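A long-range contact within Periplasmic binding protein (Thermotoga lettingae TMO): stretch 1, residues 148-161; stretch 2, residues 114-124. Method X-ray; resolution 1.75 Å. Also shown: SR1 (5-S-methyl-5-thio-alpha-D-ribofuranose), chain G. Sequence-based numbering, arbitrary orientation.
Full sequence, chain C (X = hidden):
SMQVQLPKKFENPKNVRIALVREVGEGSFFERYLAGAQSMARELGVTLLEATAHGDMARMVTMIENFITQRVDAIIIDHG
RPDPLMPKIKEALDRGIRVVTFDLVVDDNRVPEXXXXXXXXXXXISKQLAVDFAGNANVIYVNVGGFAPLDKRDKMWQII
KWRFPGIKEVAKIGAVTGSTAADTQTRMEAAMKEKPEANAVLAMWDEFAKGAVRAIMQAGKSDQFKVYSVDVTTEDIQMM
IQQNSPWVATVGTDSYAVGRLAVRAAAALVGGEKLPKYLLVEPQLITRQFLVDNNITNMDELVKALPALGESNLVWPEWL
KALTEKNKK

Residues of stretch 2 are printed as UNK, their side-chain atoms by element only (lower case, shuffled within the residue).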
ATOM      1  N   ALA C 148       4.026  10.160  14.777  1.00 21.63           N
ATOM      2  CA  ALA C 148       4.324   8.890  14.075  1.00 24.33           C
ATOM      3  C   ALA C 148       3.406   8.606  12.896  1.00 29.37           C
ATOM      4  O   ALA C 148       3.842   8.431  11.770  1.00 20.74           O
ATOM      5  CB  ALA C 148       4.260   7.723  15.050  1.00 35.88           C
ATOM      6  N   PRO C 149       2.118   8.533  13.158  1.00 16.47           N
ATOM      7  CA  PRO C 149       1.265   8.194  12.034  1.00 20.28           C
ATOM      8  C   PRO C 149       1.274   9.291  10.949  1.00 20.21           C
ATOM      9  O   PRO C 149       1.304   8.980   9.755  1.00 16.70           O
ATOM     10  CB  PRO C 149      -0.118   8.055  12.676  1.00 17.31           C
ATOM     11  CG  PRO C 149      -0.018   8.825  13.940  1.00 23.06           C
ATOM     12  CD  PRO C 149       1.366   8.560  14.423  1.00 21.47           C
ATOM     13  N   LEU C 150       1.318  10.556  11.353  1.00 20.30           N
ATOM     14  CA  LEU C 150       1.287  11.633  10.366  1.00 21.05           C
ATOM     15  C   LEU C 150       2.504  11.604   9.487  1.00 19.63           C
ATOM     16  O   LEU C 150       2.363  11.881   8.285  1.00 20.72           O
ATOM     17  CB  LEU C 150       1.161  13.003  10.999  1.00 20.54           C
ATOM     18  CG  LEU C 150      -0.072  13.094  11.892  1.00 18.28           C
ATOM     19  CD1 LEU C 150      -0.279  14.508  12.384  1.00 21.10           C
ATOM     20  CD2 LEU C 150      -1.296  12.621  11.113  1.00 20.35           C
ATOM     21  N   ASP C 151       3.673  11.316  10.099  1.00 27.11           N
ATOM     22  CA  ASP C 151       4.954  11.251   9.398  1.00 20.45           C
ATOM     23  C   ASP C 151       5.026  10.061   8.423  1.00 17.36           C
ATOM     24  O   ASP C 151       5.513  10.187   7.326  1.00 20.53           O
ATOM     25  CB  ASP C 151       6.137  11.066  10.360  1.00 19.28           C
ATOM     26  CG  ASP C 151       6.496  12.311  11.178  1.00 32.03           C
ATOM     27  OD1 ASP C 151       6.153  13.437  10.859  1.00 23.23           O
ATOM     28  OD2 ASP C 151       7.140  12.116  12.206  1.00 17.86           O
ATOM     29  N   LYS C 152       4.566   8.889   8.857  1.00 17.13           N
ATOM     30  CA  LYS C 152       4.379   7.747   7.965  1.00 19.78           C
ATOM     31  C   LYS C 152       3.459   8.121   6.767  1.00 16.63           C
ATOM     32  O   LYS C 152       3.803   7.910   5.588  1.00 17.31           O
ATOM     33  CB  LYS C 152       3.771   6.596   8.734  1.00 15.66           C
ATOM     34  CG  LYS C 152       4.685   5.968   9.739  1.00 18.66           C
ATOM     35  CD  LYS C 152       3.932   5.036  10.691  1.00 20.01           C
ATOM     36  CE  LYS C 152       4.809   4.704  11.911  1.00 27.54           C
ATOM     37  NZ  LYS C 152       4.153   3.789  12.913  1.00 19.62           N
ATOM     38  N   ARG C 153       2.293   8.668   7.050  1.00 16.45           N
ATOM     39  CA  ARG C 153       1.413   9.079   5.947  1.00 17.35           C
ATOM     40  C   ARG C 153       2.099  10.115   5.079  1.00 24.65           C
ATOM     41  O   ARG C 153       1.971  10.072   3.857  1.00 18.11           O
ATOM     42  CB  ARG C 153       0.146   9.646   6.464  1.00 17.47           C
ATOM     43  CG  ARG C 153      -0.650   8.557   7.148  1.00 18.49           C
ATOM     44  CD  ARG C 153      -1.758   9.075   8.043  1.00 21.61           C
ATOM     45  NE  ARG C 153      -2.163   8.051   9.023  1.00 21.17           N
ATOM     46  CZ  ARG C 153      -2.938   8.261  10.087  1.00 16.98           C
ATOM     47  NH1 ARG C 153      -3.446   9.464  10.315  1.00 18.08           N
ATOM     48  NH2 ARG C 153      -3.198   7.256  10.948  1.00 15.71           N
ATOM     49  N   ASP C 154       2.848  11.033   5.694  1.00 15.54           N
ATOM     50  CA  ASP C 154       3.499  12.079   4.876  1.00 15.51           C
ATOM     51  C   ASP C 154       4.409  11.502   3.759  1.00 15.27           C
ATOM     52  O   ASP C 154       4.375  11.960   2.600  1.00 15.45           O
ATOM     53  CB  ASP C 154       4.249  13.041   5.768  1.00 18.90           C
ATOM     54  CG  ASP C 154       4.971  14.101   4.986  1.00 19.08           C
ATOM     55  OD1 ASP C 154       4.361  15.038   4.443  1.00 19.67           O
ATOM     56  OD2 ASP C 154       6.156  13.906   4.862  1.00 25.72           O
ATOM     57  N   LYS C 155       5.191  10.470   4.092  1.00 17.20           N
ATOM     58  CA  LYS C 155       6.119   9.847   3.146  1.00 15.87           C
ATOM     59  C   LYS C 155       5.435   9.357   1.903  1.00 16.61           C
ATOM     60  O   LYS C 155       5.965   9.400   0.789  1.00 16.19           O
ATOM     61  CB  LYS C 155       6.876   8.709   3.820  1.00 19.42           C
ATOM     62  CG  LYS C 155       7.882   9.118   4.890  1.00 23.52           C
ATOM     63  CD  LYS C 155       9.040   9.890   4.289  1.00 26.36           C
ATOM     64  CE  LYS C 155      10.239   9.929   5.216  1.00 37.16           C
ATOM     65  NZ  LYS C 155      11.364  10.712   4.631  1.00 40.04           N
ATOM     66  N   MET C 156       4.218   8.837   2.092  1.00 15.96           N
ATOM     67  CA  MET C 156       3.475   8.296   0.993  1.00 19.79           C
ATOM     68  C   MET C 156       2.904   9.401   0.141  1.00 29.02           C
ATOM     69  O   MET C 156       2.867   9.241  -1.079  1.00 22.36           O
ATOM     70  CB  MET C 156       2.410   7.321   1.516  1.00 17.12           C
ATOM     71  CG  MET C 156       2.987   5.985   1.993  1.00 27.55           C
ATOM     72  SD  MET C 156       4.139   5.095   0.893  1.00 23.80           S
ATOM     73  CE  MET C 156       3.763   3.406   1.339  1.00 53.68           C
ATOM     74  N   TRP C 157       2.558  10.555   0.737  1.00 19.17           N
ATOM     75  CA  TRP C 157       2.199  11.731  -0.050  1.00 16.07           C
ATOM     76  C   TRP C 157       3.341  12.179  -0.958  1.00 16.71           C
ATOM     77  O   TRP C 157       3.138  12.478  -2.138  1.00 17.85           O
ATOM     78  CB  TRP C 157       1.711  12.855   0.855  1.00 21.70           C
ATOM     79  CG  TRP C 157       1.556  14.267   0.270  1.00 19.39           C
ATOM     80  CD1 TRP C 157       2.156  15.418   0.737  1.00 23.11           C
ATOM     81  CD2 TRP C 157       0.718  14.668  -0.821  1.00 18.75           C
ATOM     82  NE1 TRP C 157       1.727  16.515  -0.003  1.00 25.38           N
ATOM     83  CE2 TRP C 157       0.852  16.065  -0.970  1.00 27.14           C
ATOM     84  CE3 TRP C 157      -0.135  13.972  -1.702  1.00 21.20           C
ATOM     85  CZ2 TRP C 157       0.180  16.774  -1.969  1.00 18.49           C
ATOM     86  CZ3 TRP C 157      -0.817  14.701  -2.695  1.00 17.72           C
ATOM     87  CH2 TRP C 157      -0.672  16.067  -2.810  1.00 24.65           C
ATOM     88  N   GLN C 158       4.546  12.244  -0.422  1.00 21.25           N
ATOM     89  CA  GLN C 158       5.677  12.612  -1.240  1.00 16.75           C
ATOM     90  C   GLN C 158       5.844  11.665  -2.458  1.00 20.58           C
ATOM     91  O   GLN C 158       6.203  12.119  -3.538  1.00 17.70           O
ATOM     92  CB  GLN C 158       6.941  12.618  -0.378  1.00 18.27           C
ATOM     93  CG  GLN C 158       6.825  13.391   0.922  1.00 17.57           C
ATOM     94  CD  GLN C 158       6.369  14.858   0.737  1.00 22.02           C
ATOM     95  OE1 GLN C 158       6.622  15.461  -0.283  1.00 17.43           O
ATOM     96  NE2 GLN C 158       5.645  15.395   1.713  1.00 25.39           N
ATOM     97  N   ILE C 159       5.535  10.356  -2.296  1.00 17.70           N
ATOM     98  CA  ILE C 159       5.720   9.395  -3.368  1.00 19.73           C
ATOM     99  C   ILE C 159       4.636   9.569  -4.425  1.00 18.38           C
ATOM    100  O   ILE C 159       4.914   9.447  -5.630  1.00 18.00           O
ATOM    101  CB  ILE C 159       5.792   7.936  -2.803  1.00 33.22           C
ATOM    102  CG1 ILE C 159       7.242   7.449  -2.756  1.00 51.32           C
ATOM    103  CG2 ILE C 159       5.092   6.943  -3.680  1.00 30.81           C
ATOM    104  CD1 ILE C 159       8.176   8.293  -1.925  1.00 43.40           C
ATOM    105  N   ILE C 160       3.420   9.837  -3.993  1.00 18.34           N
ATOM    106  CA  ILE C 160       2.363  10.189  -4.938  1.00 21.30           C
ATOM    107  C   ILE C 160       2.740  11.424  -5.736  1.00 23.63           C
ATOM    108  O   ILE C 160       2.499  11.470  -6.940  1.00 19.85           O
ATOM    109  CB  ILE C 160       1.002  10.421  -4.282  1.00 26.39           C
ATOM    110  CG1 ILE C 160       0.182   9.135  -4.346  1.00 22.84           C
ATOM    111  CG2 ILE C 160       0.213  11.509  -5.009  1.00 27.41           C
ATOM    112  CD1 ILE C 160       0.908   7.968  -3.739  1.00 29.46           C
ATOM    113  N   LYS C 161       3.344  12.414  -5.088  1.00 18.68           N
ATOM    114  CA  LYS C 161       3.761  13.590  -5.895  1.00 28.62           C
ATOM    115  C   LYS C 161       4.825  13.255  -6.947  1.00 19.90           C
ATOM    116  O   LYS C 161       4.862  13.848  -8.049  1.00 19.18           O
ATOM    117  CB  LYS C 161       4.212  14.742  -5.008  1.00 24.64           C
ATOM    118  CG  LYS C 161       3.059  15.356  -4.221  1.00 22.59           C
ATOM    119  CD  LYS C 161       3.596  16.566  -3.463  1.00 27.80           C
ATOM    120  CE  LYS C 161       4.323  16.127  -2.209  1.00 26.92           C
ATOM    121  NZ  LYS C 161       4.962  17.287  -1.507  1.00 28.00           N
ATOM    122  N   UNK C 114       1.609  -1.412  17.824  1.00 19.53           N
ATOM    123  CA  UNK C 114       0.296  -1.355  17.151  1.00 21.85           C
ATOM    124  C   UNK C 114       0.227  -0.122  16.251  1.00 19.76           C
ATOM    125  O   UNK C 114       0.564   0.989  16.666  1.00 23.36           O
ATOM    126  c   UNK C 114      -2.201  -1.333  17.454  1.00 24.27           C
ATOM    127  c   UNK C 114      -1.707  -2.594  20.290  1.00 27.43           C
ATOM    128  c   UNK C 114      -0.868  -1.344  18.178  1.00 21.07           C
ATOM    129  c   UNK C 114      -0.774  -2.578  19.088  1.00 33.65           C
ATOM    130  N   UNK C 115      -0.162  -0.305  15.000  1.00 24.98           N
ATOM    131  CA  UNK C 115      -0.561   0.826  14.191  1.00 20.02           C
ATOM    132  C   UNK C 115      -1.585   0.436  13.180  1.00 18.78           C
ATOM    133  O   UNK C 115      -1.896  -0.758  13.033  1.00 25.78           O
ATOM    134  c   UNK C 115       2.233   1.043  11.565  1.00 45.07           C
ATOM    135  o   UNK C 115       3.460   1.241  11.771  1.00 27.95           O
ATOM    136  c   UNK C 115       1.413   0.380  12.647  1.00 22.65           C
ATOM    137  c   UNK C 115       0.645   1.408  13.452  1.00 23.54           C
ATOM    138  o   UNK C 115       1.633   1.385  10.533  1.00 26.53           O
ATOM    139  N   UNK C 116      -2.094   1.442  12.471  1.00 16.62           N
ATOM    140  CA  UNK C 116      -3.136   1.202  11.480  1.00 21.45           C
ATOM    141  C   UNK C 116      -2.619   1.014  10.068  1.00 24.23           C
ATOM    142  O   UNK C 116      -3.356   1.271   9.091  1.00 18.48           O
ATOM    143  c   UNK C 116      -4.710   2.554  12.849  1.00 18.24           C
ATOM    144  o   UNK C 116      -6.670   3.876  12.820  1.00 18.64           O
ATOM    145  c   UNK C 116      -5.456   3.841  12.940  1.00 24.76           C
ATOM    146  c   UNK C 116      -4.089   2.351  11.500  1.00 17.34           C
ATOM    147  n   UNK C 116      -4.744   4.911  13.151  1.00 16.12           N
ATOM    148  N   UNK C 117      -1.381   0.515   9.973  1.00 17.27           N
ATOM    149  CA  UNK C 117      -0.668   0.352   8.707  1.00 17.99           C
ATOM    150  C   UNK C 117      -0.669   1.721   8.081  1.00 18.96           C
ATOM    151  O   UNK C 117      -1.270   1.951   7.042  1.00 21.30           O
ATOM    152  c   UNK C 117      -0.293  -1.149   6.705  1.00 24.81           C
ATOM    153  o   UNK C 117       0.691  -0.413   6.422  1.00 22.48           O
ATOM    154  c   UNK C 117      -1.255  -0.729   7.782  1.00 20.21           C
ATOM    155  o   UNK C 117      -0.459  -2.236   6.146  1.00 25.24           O
ATOM    156  N   UNK C 118       0.035   2.652   8.708  1.00 21.71           N
ATOM    157  CA  UNK C 118      -0.011   4.051   8.216  1.00 16.71           C
ATOM    158  C   UNK C 118       0.617   4.344   6.836  1.00 16.21           C
ATOM    159  O   UNK C 118       0.213   5.309   6.137  1.00 14.88           O
ATOM    160  o   UNK C 118      -1.625   5.474  10.245  1.00 20.17           O
ATOM    161  c   UNK C 118       0.509   5.002   9.264  1.00 21.86           C
ATOM    162  o   UNK C 118       0.025   4.732  11.521  1.00 19.38           O
ATOM    163  c   UNK C 118      -0.424   5.109  10.434  1.00 19.60           C
ATOM    164  N   UNK C 119       1.600   3.535   6.471  1.00 16.25           N
ATOM    165  CA  UNK C 119       2.160   3.601   5.144  1.00 16.77           C
ATOM    166  C   UNK C 119       1.079   3.199   4.130  1.00 17.64           C
ATOM    167  O   UNK C 119       0.868   3.858   3.137  1.00 16.17           O
ATOM    168  c   UNK C 119       4.572   3.200   5.868  1.00 20.34           C
ATOM    169  c   UNK C 119       4.968   4.586   5.404  1.00 21.13           C
ATOM    170  c   UNK C 119       3.370   2.712   5.059  1.00 16.97           C
ATOM    171  c   UNK C 119       5.727   2.234   5.791  1.00 24.46           C
ATOM    172  N   UNK C 120       0.350   2.126   4.370  1.00 19.03           N
ATOM    173  CA  UNK C 120      -0.735   1.834   3.456  1.00 18.17           C
ATOM    174  C   UNK C 120      -1.822   2.924   3.400  1.00 18.91           C
ATOM    175  O   UNK C 120      -2.289   3.259   2.311  1.00 20.16           O
ATOM    176  c   UNK C 120      -3.059  -1.297   3.326  1.00 21.12           C
ATOM    177  c   UNK C 120      -2.471   0.018   2.822  1.00 19.57           C
ATOM    178  c   UNK C 120      -2.016  -0.197   1.397  1.00 21.65           C
ATOM    179  c   UNK C 120      -1.379   0.475   3.787  1.00 19.95           C
ATOM    180  N   UNK C 121      -2.212   3.466   4.560  1.00 19.13           N
ATOM    181  CA  UNK C 121      -3.215   4.519   4.657  1.00 17.28           C
ATOM    182  C   UNK C 121      -2.776   5.698   3.797  1.00 19.07           C
ATOM    183  O   UNK C 121      -3.550   6.219   3.040  1.00 16.98           O
ATOM    184  c   UNK C 121      -4.110   4.063   7.053  1.00 31.38           C
ATOM    185  c   UNK C 121      -3.438   5.060   6.107  1.00 17.49           C
ATOM    186  c   UNK C 121      -4.292   6.331   6.062  1.00 17.24           C
ATOM    187  c   UNK C 121      -4.219   4.595   8.483  1.00 29.51           C
ATOM    188  N   UNK C 122      -1.533   6.154   3.984  1.00 18.51           N
ATOM    189  CA  UNK C 122      -1.037   7.316   3.238  1.00 17.56           C
ATOM    190  C   UNK C 122      -0.988   7.129   1.723  1.00 17.51           C
ATOM    191  O   UNK C 122      -1.289   8.048   0.972  1.00 19.58           O
ATOM    192  N   UNK C 123      -0.686   5.904   1.305  1.00 20.84           N
ATOM    193  CA  UNK C 123      -0.687   5.496  -0.064  1.00 18.55           C
ATOM    194  C   UNK C 123      -2.132   5.390  -0.571  1.00 18.80           C
ATOM    195  O   UNK C 123      -2.477   5.923  -1.608  1.00 17.63           O
ATOM    196  c   UNK C 123      -0.028   4.121  -0.242  1.00 17.51           C
ATOM    197  o   UNK C 123      -0.300   3.084  -5.804  1.00 35.72           O
ATOM    198  c   UNK C 123      -0.086   3.752  -1.690  1.00 23.99           C
ATOM    199  c   UNK C 123       0.512   4.270  -3.954  1.00 29.18           C
ATOM    200  c   UNK C 123      -0.948   2.743  -2.180  1.00 22.33           C
ATOM    201  c   UNK C 123      -1.022   2.474  -3.546  1.00 29.93           C
ATOM    202  c   UNK C 123      -0.274   3.258  -4.428  1.00 28.20           C
ATOM    203  c   UNK C 123       0.598   4.525  -2.612  1.00 21.08           C
ATOM    204  N   UNK C 124      -2.994   4.752   0.187  1.00 17.20           N
ATOM    205  CA  UNK C 124      -4.351   4.558  -0.352  1.00 22.88           C
ATOM    206  C   UNK C 124      -5.072   5.875  -0.544  1.00 22.83           C
ATOM    207  O   UNK C 124      -5.701   6.100  -1.588  1.00 17.86           O
ATOM    208  c   UNK C 124      -4.944   1.435  -0.735  1.00 25.48           C
ATOM    209  c   UNK C 124      -5.779   1.527   1.637  1.00 25.29           C
ATOM    210  c   UNK C 124      -4.852   2.157   0.605  1.00 33.22           C
ATOM    211  c   UNK C 124      -5.183   3.643   0.525  1.00 20.21           C
TER
HETATM  212  CS  SR1 G 401      -2.326  13.799  16.053  1.00 25.10           C
HETATM  213  S   SR1 G 401      -1.989  12.177  15.408  1.00 20.45           S
HETATM  214  C5  SR1 G 401      -3.674  11.902  14.810  1.00 25.11           C
HETATM  215  C4  SR1 G 401      -3.812  10.530  14.153  1.00 20.17           C
HETATM  216  O4  SR1 G 401      -3.442   9.597  15.115  1.00 23.29           O
HETATM  217  C1  SR1 G 401      -4.321   8.455  15.110  1.00 43.30           C
HETATM  218  O1  SR1 G 401      -3.561   7.352  14.749  1.00 27.28           O
HETATM  219  C2  SR1 G 401      -5.439   8.681  14.104  1.00 30.48           C
HETATM  220  O2  SR1 G 401      -5.472   7.819  12.935  1.00 20.18           O
HETATM  221  C3  SR1 G 401      -5.220  10.132  13.726  1.00 21.80           C
HETATM  222  O3  SR1 G 401      -5.393  10.317  12.327  1.00 22.86           O
HETATM  223  O   HOH W   1       1.752   4.981  13.384  1.00 24.65           O

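Position 114 carries four carbons forked at the first, one arm two carbons long, and its side chain is out of reach of stretch 1; this is isoleucine, I114.

Position 115 has three carbons, the third bearing two oxygens, one of which meets K152 NZ: a carboxylate one methylene longer than aspartate, so glutamate, E115. K152 NZ donates to E115 OE1 at 2.9 Å, a salt bridge.

Position 116 has three carbons ending in one oxygen and one nitrogen, the nitrogen near R153 NH2; this is the pattern of an amide, hence glutamine. Q116 NE2 lies 3.6 Å from R153 NH2 and donates to SR1 O2 at 3.0 Å.

At 117, two carbons end in two oxygens, without contact to stretch 1: aspartate. The CA-to-CB bond of D117 points away from stretch 1, although the end of the side chain comes nearer. D117 stands at the N-cap of the following helix, its OD1 accepting from the backbone N of position 120 at 3.3 Å.

Position 118 shows the same two carbons and two oxygens, but its CA-to-CB bond points toward stretch 1, where one oxygen meets the R153 guanidinium; it is D118. R153 NH2 to D118 OD1 is a very short 2.5 Å and R153 NE to D118 OD1 is 2.9 Å, so a single oxygen takes both bonds near the guanidinium plane. The backbone D118 N also donates to E115 OE2 at 2.7 Å.

Position 119 has four carbons forked at the second, one branch tip against K152 O, a leucine; L119 CD2 packs 3.5 Å from K152 O. Position 120 has the same fork but its CA-to-CB bond points away: L120.

Position 121 has four carbons forked at the first, the longer arm ending near R153 NH2: isoleucine, with I121 CD1 3.8 Å from R153 NH2.

Position 122 has no side-chain atoms, and its CA faces R153 CA; it is glycine. G122 CA is 4.1 Å from R153 CA; an ideal CB would lie 2.8 Å from R153 CA, a clash.

Position 123 has one carbon, then a six-carbon ring bearing an oxygen, and the ring approaches I160 CD1: tyrosine. Y123 CD1 is 3.6 Å from I160 CD1, and Y123 CB is 4.2 Å from M156 CE. Position 124, four carbons forked at the second, its CA-to-CB bond pointing away, is L124.

The helices cross at -42°, with axes 7.4 Å apart at closest approach; the two stretches together bury 632 Å². The bare backbone of G122 permits this closeness beside R153, while M156 packs against L119 and Y123, and I160 against Y123. Toward the helix starts the contact is polar: water 1 accepts from K152 NZ (2.7 Å) and donates to D118 OD2 (2.6 Å). R153, held by D118, also donates to the ligand, from NH1 to SR1 O3 at 2.9 Å and from NH2 to SR1 O2 at 3.1 Å, so the contact adjoins the sugar site.

Stretch 2 (114-124) IEQDDLLIGYL
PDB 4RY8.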